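Local coordinates for protein Pgp2 (Campylobacter jejuni subsp. jejuni, PDB 6XJ6) that is a peptidoglycan hydrolase, an L,D-carboxypeptidase of the YkuD family whose accessory NTF2 domain binds peptidoglycan in a pocket and directs helical cell shape, at residues A[104-109]-A[204-208]; A[195-200]-A[280-286]. All blocks are in the same frame, centred on the assembly; numbering follows the deposited sequence.

Contact 1: residues A[104-109]-A[204-208]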
loop_
_atom_site.group_PDB
_atom_site.type_symbol
_atom_site.label_atom_id
_atom_site.label_comp_id
_atom_site.label_asym_id
_atom_site.label_seq_id
_atom_site.Cartn_x
_atom_site.Cartn_y
_atom_site.Cartn_z
ATOM N N LEU A 104 -1.919 -7.913 -1.982
ATOM C CA LEU A 104 -1.418 -9.167 -1.426
ATOM C C LEU A 104 -2.013 -9.444 -0.050
ATOM O O LEU A 104 -2.359 -10.586 0.267
ATOM C CB LEU A 104 0.105 -9.132 -1.350
ATOM C CG LEU A 104 0.752 -10.368 -0.729
ATOM C CD1 LEU A 104 0.522 -11.598 -1.583
ATOM C CD2 LEU A 104 2.234 -10.107 -0.522
ATOM N N LEU A 105 -2.115 -8.420 0.797
ATOM C CA LEU A 105 -2.686 -8.626 2.124
ATOM C C LEU A 105 -4.140 -9.071 2.021
ATOM O O LEU A 105 -4.556 -10.032 2.676
ATOM C CB LEU A 105 -2.559 -7.347 2.951
ATOM C CG LEU A 105 -3.104 -7.427 4.379
ATOM C CD1 LEU A 105 -2.300 -8.396 5.230
ATOM C CD2 LEU A 105 -3.115 -6.044 4.999
ATOM N N ASP A 106 -4.924 -8.381 1.196
ATOM C CA ASP A 106 -6.288 -8.816 0.916
ATOM C C ASP A 106 -6.314 -10.282 0.515
ATOM O O ASP A 106 -7.133 -11.065 1.013
ATOM C CB ASP A 106 -6.871 -7.979 -0.223
ATOM C CG ASP A 106 -7.024 -6.505 0.132
ATOM O OD1 ASP A 106 -7.326 -6.186 1.298
ATOM O OD2 ASP A 106 -6.872 -5.670 -0.782
ATOM N N LYS A 107 -5.430 -10.673 -0.405
ATOM C CA LYS A 107 -5.476 -12.033 -0.938
ATOM C C LYS A 107 -5.146 -13.063 0.134
ATOM O O LYS A 107 -5.824 -14.089 0.240
ATOM C CB LYS A 107 -4.525 -12.178 -2.125
ATOM C CG LYS A 107 -4.973 -11.451 -3.384
ATOM C CD LYS A 107 -3.929 -11.608 -4.471
ATOM C CE LYS A 107 -4.370 -11.006 -5.783
ATOM N NZ LYS A 107 -3.334 -11.237 -6.822
ATOM N N VAL A 108 -4.090 -12.833 0.920
ATOM C CA VAL A 108 -3.719 -13.839 1.910
ATOM C C VAL A 108 -4.741 -13.909 3.035
ATOM O O VAL A 108 -4.835 -14.932 3.725
ATOM C CB VAL A 108 -2.276 -13.686 2.434
ATOM C CG1 VAL A 108 -1.290 -13.732 1.280
ATOM C CG2 VAL A 108 -2.114 -12.410 3.243
ATOM N N GLN A 109 -5.510 -12.847 3.235
ATOM C CA GLN A 109 -6.617 -12.866 4.177
ATOM C C GLN A 109 -7.859 -13.529 3.604
ATOM O O GLN A 109 -8.870 -13.618 4.307
ATOM C CB GLN A 109 -6.958 -11.442 4.613
ATOM C CG GLN A 109 -5.888 -10.806 5.467
ATOM C CD GLN A 109 -6.206 -9.374 5.826
ATOM O OE1 GLN A 109 -7.084 -8.752 5.230
ATOM N NE2 GLN A 109 -5.484 -8.839 6.806
ATOM N N PHE A 204 0.465 -13.451 10.637
ATOM C CA PHE A 204 1.154 -13.614 9.358
ATOM C C PHE A 204 0.461 -14.700 8.536
ATOM O O PHE A 204 0.231 -15.812 9.023
ATOM C CB PHE A 204 2.623 -13.976 9.609
ATOM C CG PHE A 204 3.434 -14.206 8.352
ATOM C CD1 PHE A 204 3.478 -13.260 7.342
ATOM C CD2 PHE A 204 4.178 -15.369 8.199
ATOM C CE1 PHE A 204 4.234 -13.476 6.196
ATOM C CE2 PHE A 204 4.934 -15.587 7.057
ATOM C CZ PHE A 204 4.959 -14.643 6.055
ATOM N N LYS A 205 0.109 -14.371 7.291
ATOM C CA LYS A 205 -0.645 -15.268 6.426
ATOM C C LYS A 205 0.032 -15.367 5.065
ATOM O O LYS A 205 0.700 -14.429 4.614
ATOM C CB LYS A 205 -2.087 -14.784 6.271
ATOM C CG LYS A 205 -2.908 -14.920 7.542
ATOM C CD LYS A 205 -4.330 -14.442 7.354
ATOM C CE LYS A 205 -5.111 -14.483 8.657
ATOM N NZ LYS A 205 -4.864 -13.282 9.506
ATOM N N ARG A 206 -0.154 -16.518 4.414
ATOM C CA ARG A 206 0.553 -16.860 3.187
ATOM C C ARG A 206 -0.403 -17.537 2.213
ATOM O O ARG A 206 -1.398 -18.147 2.612
ATOM C CB ARG A 206 1.705 -17.831 3.472
ATOM C CG ARG A 206 2.715 -17.329 4.493
ATOM C CD ARG A 206 3.543 -18.474 5.039
ATOM N NE ARG A 206 4.043 -19.337 3.975
ATOM C CZ ARG A 206 5.167 -19.129 3.299
ATOM N NH1 ARG A 206 5.935 -18.081 3.569
ATOM N NH2 ARG A 206 5.529 -19.976 2.349
ATOM N N PHE A 207 -0.067 -17.454 0.921
ATOM C CA PHE A 207 -0.856 -18.142 -0.096
ATOM C C PHE A 207 -0.948 -19.633 0.192
ATOM O O PHE A 207 -2.005 -20.246 -0.000
ATOM C CB PHE A 207 -0.240 -17.938 -1.478
ATOM C CG PHE A 207 -0.537 -16.606 -2.086
ATOM C CD1 PHE A 207 -1.843 -16.226 -2.344
ATOM C CD2 PHE A 207 0.489 -15.745 -2.431
ATOM C CE1 PHE A 207 -2.121 -14.995 -2.912
ATOM C CE2 PHE A 207 0.221 -14.518 -3.002
ATOM C CZ PHE A 207 -1.086 -14.142 -3.244
ATOM N N ASP A 208 0.155 -20.245 0.624
ATOM C CA ASP A 208 0.167 -21.684 0.860
ATOM C C ASP A 208 -0.416 -22.070 2.213
ATOM O O ASP A 208 -0.372 -23.248 2.574
ATOM C CB ASP A 208 1.579 -22.261 0.675
ATOM C CG ASP A 208 2.586 -21.738 1.689
ATOM O OD1 ASP A 208 2.190 -21.118 2.696
ATOM O OD2 ASP A 208 3.793 -21.958 1.468
HETATM O O HOH W 1 -3.889 -17.416 3.592
HETATM O O HOH W 2 -3.630 -10.258 8.576
#

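Contact 2: residues A[195-200]-A[280-286]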
loop_
_atom_site.group_PDB
_atom_site.type_symbol
_atom_site.label_atom_id
_atom_site.label_comp_id
_atom_site.label_asym_id
_atom_site.label_seq_id
_atom_site.Cartn_x
_atom_site.Cartn_y
_atom_site.Cartn_z
ATOM N N TYR A 195 15.479 -13.054 12.289
ATOM C CA TYR A 195 14.607 -12.935 11.123
ATOM C C TYR A 195 13.157 -13.222 11.495
ATOM O O TYR A 195 12.255 -12.434 11.185
ATOM C CB TYR A 195 15.109 -13.901 10.047
ATOM C CG TYR A 195 14.240 -14.063 8.817
ATOM C CD1 TYR A 195 13.388 -15.155 8.700
ATOM C CD2 TYR A 195 14.305 -13.164 7.757
ATOM C CE1 TYR A 195 12.607 -15.334 7.580
ATOM C CE2 TYR A 195 13.522 -13.336 6.624
ATOM C CZ TYR A 195 12.682 -14.427 6.544
ATOM O OH TYR A 195 11.896 -14.621 5.426
ATOM N N LEU A 196 12.918 -14.334 12.188
ATOM C CA LEU A 196 11.557 -14.726 12.537
ATOM C C LEU A 196 10.898 -13.779 13.529
ATOM O O LEU A 196 9.665 -13.725 13.585
ATOM C CB LEU A 196 11.544 -16.147 13.100
ATOM C CG LEU A 196 11.912 -17.260 12.120
ATOM C CD1 LEU A 196 12.022 -18.589 12.845
ATOM C CD2 LEU A 196 10.882 -17.343 10.999
ATOM N N SER A 197 11.676 -13.031 14.310
ATOM C CA SER A 197 11.088 -12.091 15.259
ATOM C C SER A 197 10.295 -10.983 14.576
ATOM O O SER A 197 9.538 -10.278 15.253
ATOM C CB SER A 197 12.183 -11.465 16.128
ATOM O OG SER A 197 12.924 -10.491 15.413
ATOM N N PHE A 198 10.447 -10.805 13.267
ATOM C CA PHE A 198 9.742 -9.757 12.547
ATOM C C PHE A 198 8.451 -10.240 11.908
ATOM O O PHE A 198 7.841 -9.494 11.141
ATOM C CB PHE A 198 10.654 -9.131 11.491
ATOM C CG PHE A 198 11.782 -8.340 12.077
ATOM C CD1 PHE A 198 13.060 -8.859 12.117
ATOM C CD2 PHE A 198 11.553 -7.088 12.617
ATOM C CE1 PHE A 198 14.094 -8.136 12.663
ATOM C CE2 PHE A 198 12.584 -6.358 13.170
ATOM C CZ PHE A 198 13.857 -6.885 13.198
ATOM N N TYR A 199 8.014 -11.456 12.218
ATOM C CA TYR A 199 6.758 -11.992 11.715
ATOM C C TYR A 199 5.786 -12.161 12.871
ATOM O O TYR A 199 6.185 -12.516 13.984
ATOM C CB TYR A 199 6.985 -13.316 10.978
ATOM C CG TYR A 199 7.814 -13.106 9.730
ATOM C CD1 TYR A 199 7.218 -12.905 8.496
ATOM C CD2 TYR A 199 9.200 -13.075 9.797
ATOM C CE1 TYR A 199 7.975 -12.683 7.358
ATOM C CE2 TYR A 199 9.964 -12.852 8.672
ATOM C CZ TYR A 199 9.357 -12.661 7.457
ATOM O OH TYR A 199 10.120 -12.431 6.337
ATOM N N ASP A 200 4.515 -11.860 12.609
ATOM C CA ASP A 200 3.484 -11.955 13.637
ATOM C C ASP A 200 3.049 -13.407 13.753
ATOM O O ASP A 200 2.390 -13.944 12.857
ATOM C CB ASP A 200 2.295 -11.058 13.312
ATOM C CG ASP A 200 1.227 -11.115 14.385
ATOM O OD1 ASP A 200 0.543 -12.153 14.484
ATOM O OD2 ASP A 200 1.101 -10.146 15.159
ATOM N N LYS A 280 7.601 -2.618 17.448
ATOM C CA LYS A 280 8.402 -3.401 16.517
ATOM C C LYS A 280 7.580 -3.806 15.301
ATOM O O LYS A 280 6.387 -4.109 15.414
ATOM C CB LYS A 280 8.940 -4.665 17.192
ATOM C CG LYS A 280 9.840 -5.499 16.300
ATOM C CD LYS A 280 10.460 -6.667 17.055
ATOM C CE LYS A 280 11.446 -7.415 16.172
ATOM N NZ LYS A 280 12.293 -8.371 16.925
ATOM N N MET A 281 8.244 -3.834 14.146
ATOM C CA MET A 281 7.624 -4.281 12.906
ATOM C C MET A 281 7.224 -5.746 12.996
ATOM O O MET A 281 8.015 -6.597 13.411
ATOM C CB MET A 281 8.624 -4.122 11.763
ATOM C CG MET A 281 8.087 -4.557 10.413
ATOM S SD MET A 281 9.229 -4.247 9.062
ATOM C CE MET A 281 10.364 -5.606 9.267
ATOM N N LYS A 282 5.997 -6.041 12.571
ATOM C CA LYS A 282 5.524 -7.411 12.426
ATOM C C LYS A 282 4.932 -7.559 11.035
ATOM O O LYS A 282 3.951 -6.885 10.701
ATOM C CB LYS A 282 4.485 -7.754 13.495
ATOM C CG LYS A 282 5.068 -7.878 14.893
ATOM C CD LYS A 282 5.977 -9.094 15.019
ATOM C CE LYS A 282 6.433 -9.294 16.448
ATOM N NZ LYS A 282 7.180 -10.570 16.622
ATOM N N ILE A 283 5.521 -8.443 10.236
ATOM C CA ILE A 283 5.111 -8.636 8.849
ATOM C C ILE A 283 3.844 -9.480 8.813
ATOM O O ILE A 283 3.782 -10.559 9.415
ATOM C CB ILE A 283 6.246 -9.295 8.048
ATOM C CG1 ILE A 283 7.458 -8.361 7.989
ATOM C CG2 ILE A 283 5.778 -9.663 6.637
ATOM C CD1 ILE A 283 8.732 -9.047 7.594
ATOM N N LEU A 284 2.831 -8.986 8.094
ATOM C CA LEU A 284 1.559 -9.677 7.926
ATOM C C LEU A 284 1.421 -10.343 6.567
ATOM O O LEU A 284 0.661 -11.308 6.435
ATOM C CB LEU A 284 0.404 -8.686 8.094
ATOM C CG LEU A 284 0.433 -7.888 9.400
ATOM C CD1 LEU A 284 -0.610 -6.789 9.394
ATOM C CD2 LEU A 284 0.209 -8.825 10.563
ATOM N N ALA A 285 2.121 -9.837 5.560
ATOM C CA ALA A 285 2.122 -10.407 4.225
ATOM C C ALA A 285 3.394 -9.952 3.538
ATOM O O ALA A 285 3.826 -8.807 3.712
ATOM C CB ALA A 285 0.903 -9.954 3.413
ATOM N N GLU A 286 3.992 -10.851 2.761
ATOM C CA GLU A 286 5.271 -10.566 2.129
ATOM C C GLU A 286 5.279 -11.092 0.707
ATOM O O GLU A 286 4.988 -12.270 0.468
ATOM C CB GLU A 286 6.430 -11.196 2.911
ATOM C CG GLU A 286 7.766 -11.127 2.180
ATOM C CD GLU A 286 8.929 -11.628 3.010
ATOM O OE1 GLU A 286 8.686 -12.171 4.106
ATOM O OE2 GLU A 286 10.083 -11.497 2.545
HETATM O O HOH W 3 12.201 -12.880 3.346
#

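Contact 1: residues A[104-109]-A[204-208]
Val108, on the last turn of helix 104-108, packs against the extended backbone of Lys205 and Arg206, and against Phe207 N, while the ring of Phe207 folds back over the helix side. The valine divides its two methyls between neighbours. With chi1 at -57°, CG1 stands 4.3 Å above the plane of the Phe207 ring, over its centre, whereas CG2 lies against Lys205, 3.8 Å from Lys205 CB. Phe207 itself has CG anti to its carbonyl carbon (chi1 -78°), which carries the ring tip toward Leu104 and Lys107. There Leu104 CD1 approaches Phe207 CE2 to 3.3 Å, a tight apolar contact met obliquely, and Lys107 CB lies 3.8 Å from Phe207 CE1. No direct hydrogen bond joins the segments; water does that work. One water donates to both Val108 O (2.7 Å) and Arg206 O (2.8 Å). A second accepts from Gln109 NE2 and only weakly from Lys205 NZ, whose aliphatic part runs past the helix end. The side chain of Arg206 starts away from the helix and, within its own segment, grips Asp208 side-on, Arg206 NE to Asp208 OD1 and Arg206 NH2 to Asp208 OD2, the latter 2.8 Å. The contact is a surface one joining the catalytic and NTF2-like regions: behind it Leu104 and Leu105 rest on Tyr272 of strand 263-275, and Val108 touches Ala285 of strand 285-286.

Contact 2: residues A[195-200]-A[280-286]
Tyr199 and Ile283 form the single backbone bridge of this contact, with Ile283 N donating to Phe198 O over 2.7 Å at 162°. Their side chains run alongside each other, pointing the same way, and Ile283 CD1 sits over one face of the Tyr199 ring in a CH-pi contact, 4.0 Å from its centroid. At the ring edge the phenol OH donates to Glu286 OE1 (2.7 Å), on the syn side of a carboxylate turned only 18° from the ring plane. Trp183 NE1 also bonds this hydroxyl, so two partners hold it. The other carboxylate oxygen, OE2, takes a water shared with Tyr195 OH and a salt bridge from Lys269, while Lys219 bonds the Tyr195 hydroxyl. Tyr199 and Ile283 are tightly packed and buried; Glu286 is partly exposed.

The partly exposed side is built from long lysine chains. The extended chain of Lys280 crosses Phe198 at about a right angle, placing NZ 4.4 Å from the ring centroid, a cation-pi contact, and 2.7 Å from Ser197 OG, which also bonds Thr194 O. Lys282 bends at chi2 (-68°), bringing NZ to Ser197 O at 2.7 Å, above the carbonyl plane, with a weak second bond to Tyr199 O. The type I turn from Leu196 to Tyr199 carries the chain out of helix 192-196 so that Tyr199 lies beside the final strands. These pair antiparallel with strand 263-275, with a classic beta bulge where Leu284 and Ala285 both face Tyr272; helix 170-188 packs Trp183 on Ile283 and Glu286.

In the fold
The two contacts have centres 13 Å apart, and segment 280-286 of contact 2 touches both segments of contact 1. Contact 1 joins the catalytic region to the NTF2-like one, whereas contact 2 lies wholly within the latter. Their segments alternate along the sequence. Lys205 N lies 3.2 Å from Leu284 O, a probable hydrogen bond, and Leu104 CD2 packs 3.4 Å from Glu286 C. Phe204 CD1 lies 3.4 Å from Ile283 O, and the Phe204 ring meets that of Tyr199 edge-to-face. The 280-286 segment therefore connects the interior of the NTF2-like region to the interface. Both contacts lie away from the predicted catalytic residues, Cys136 and His119.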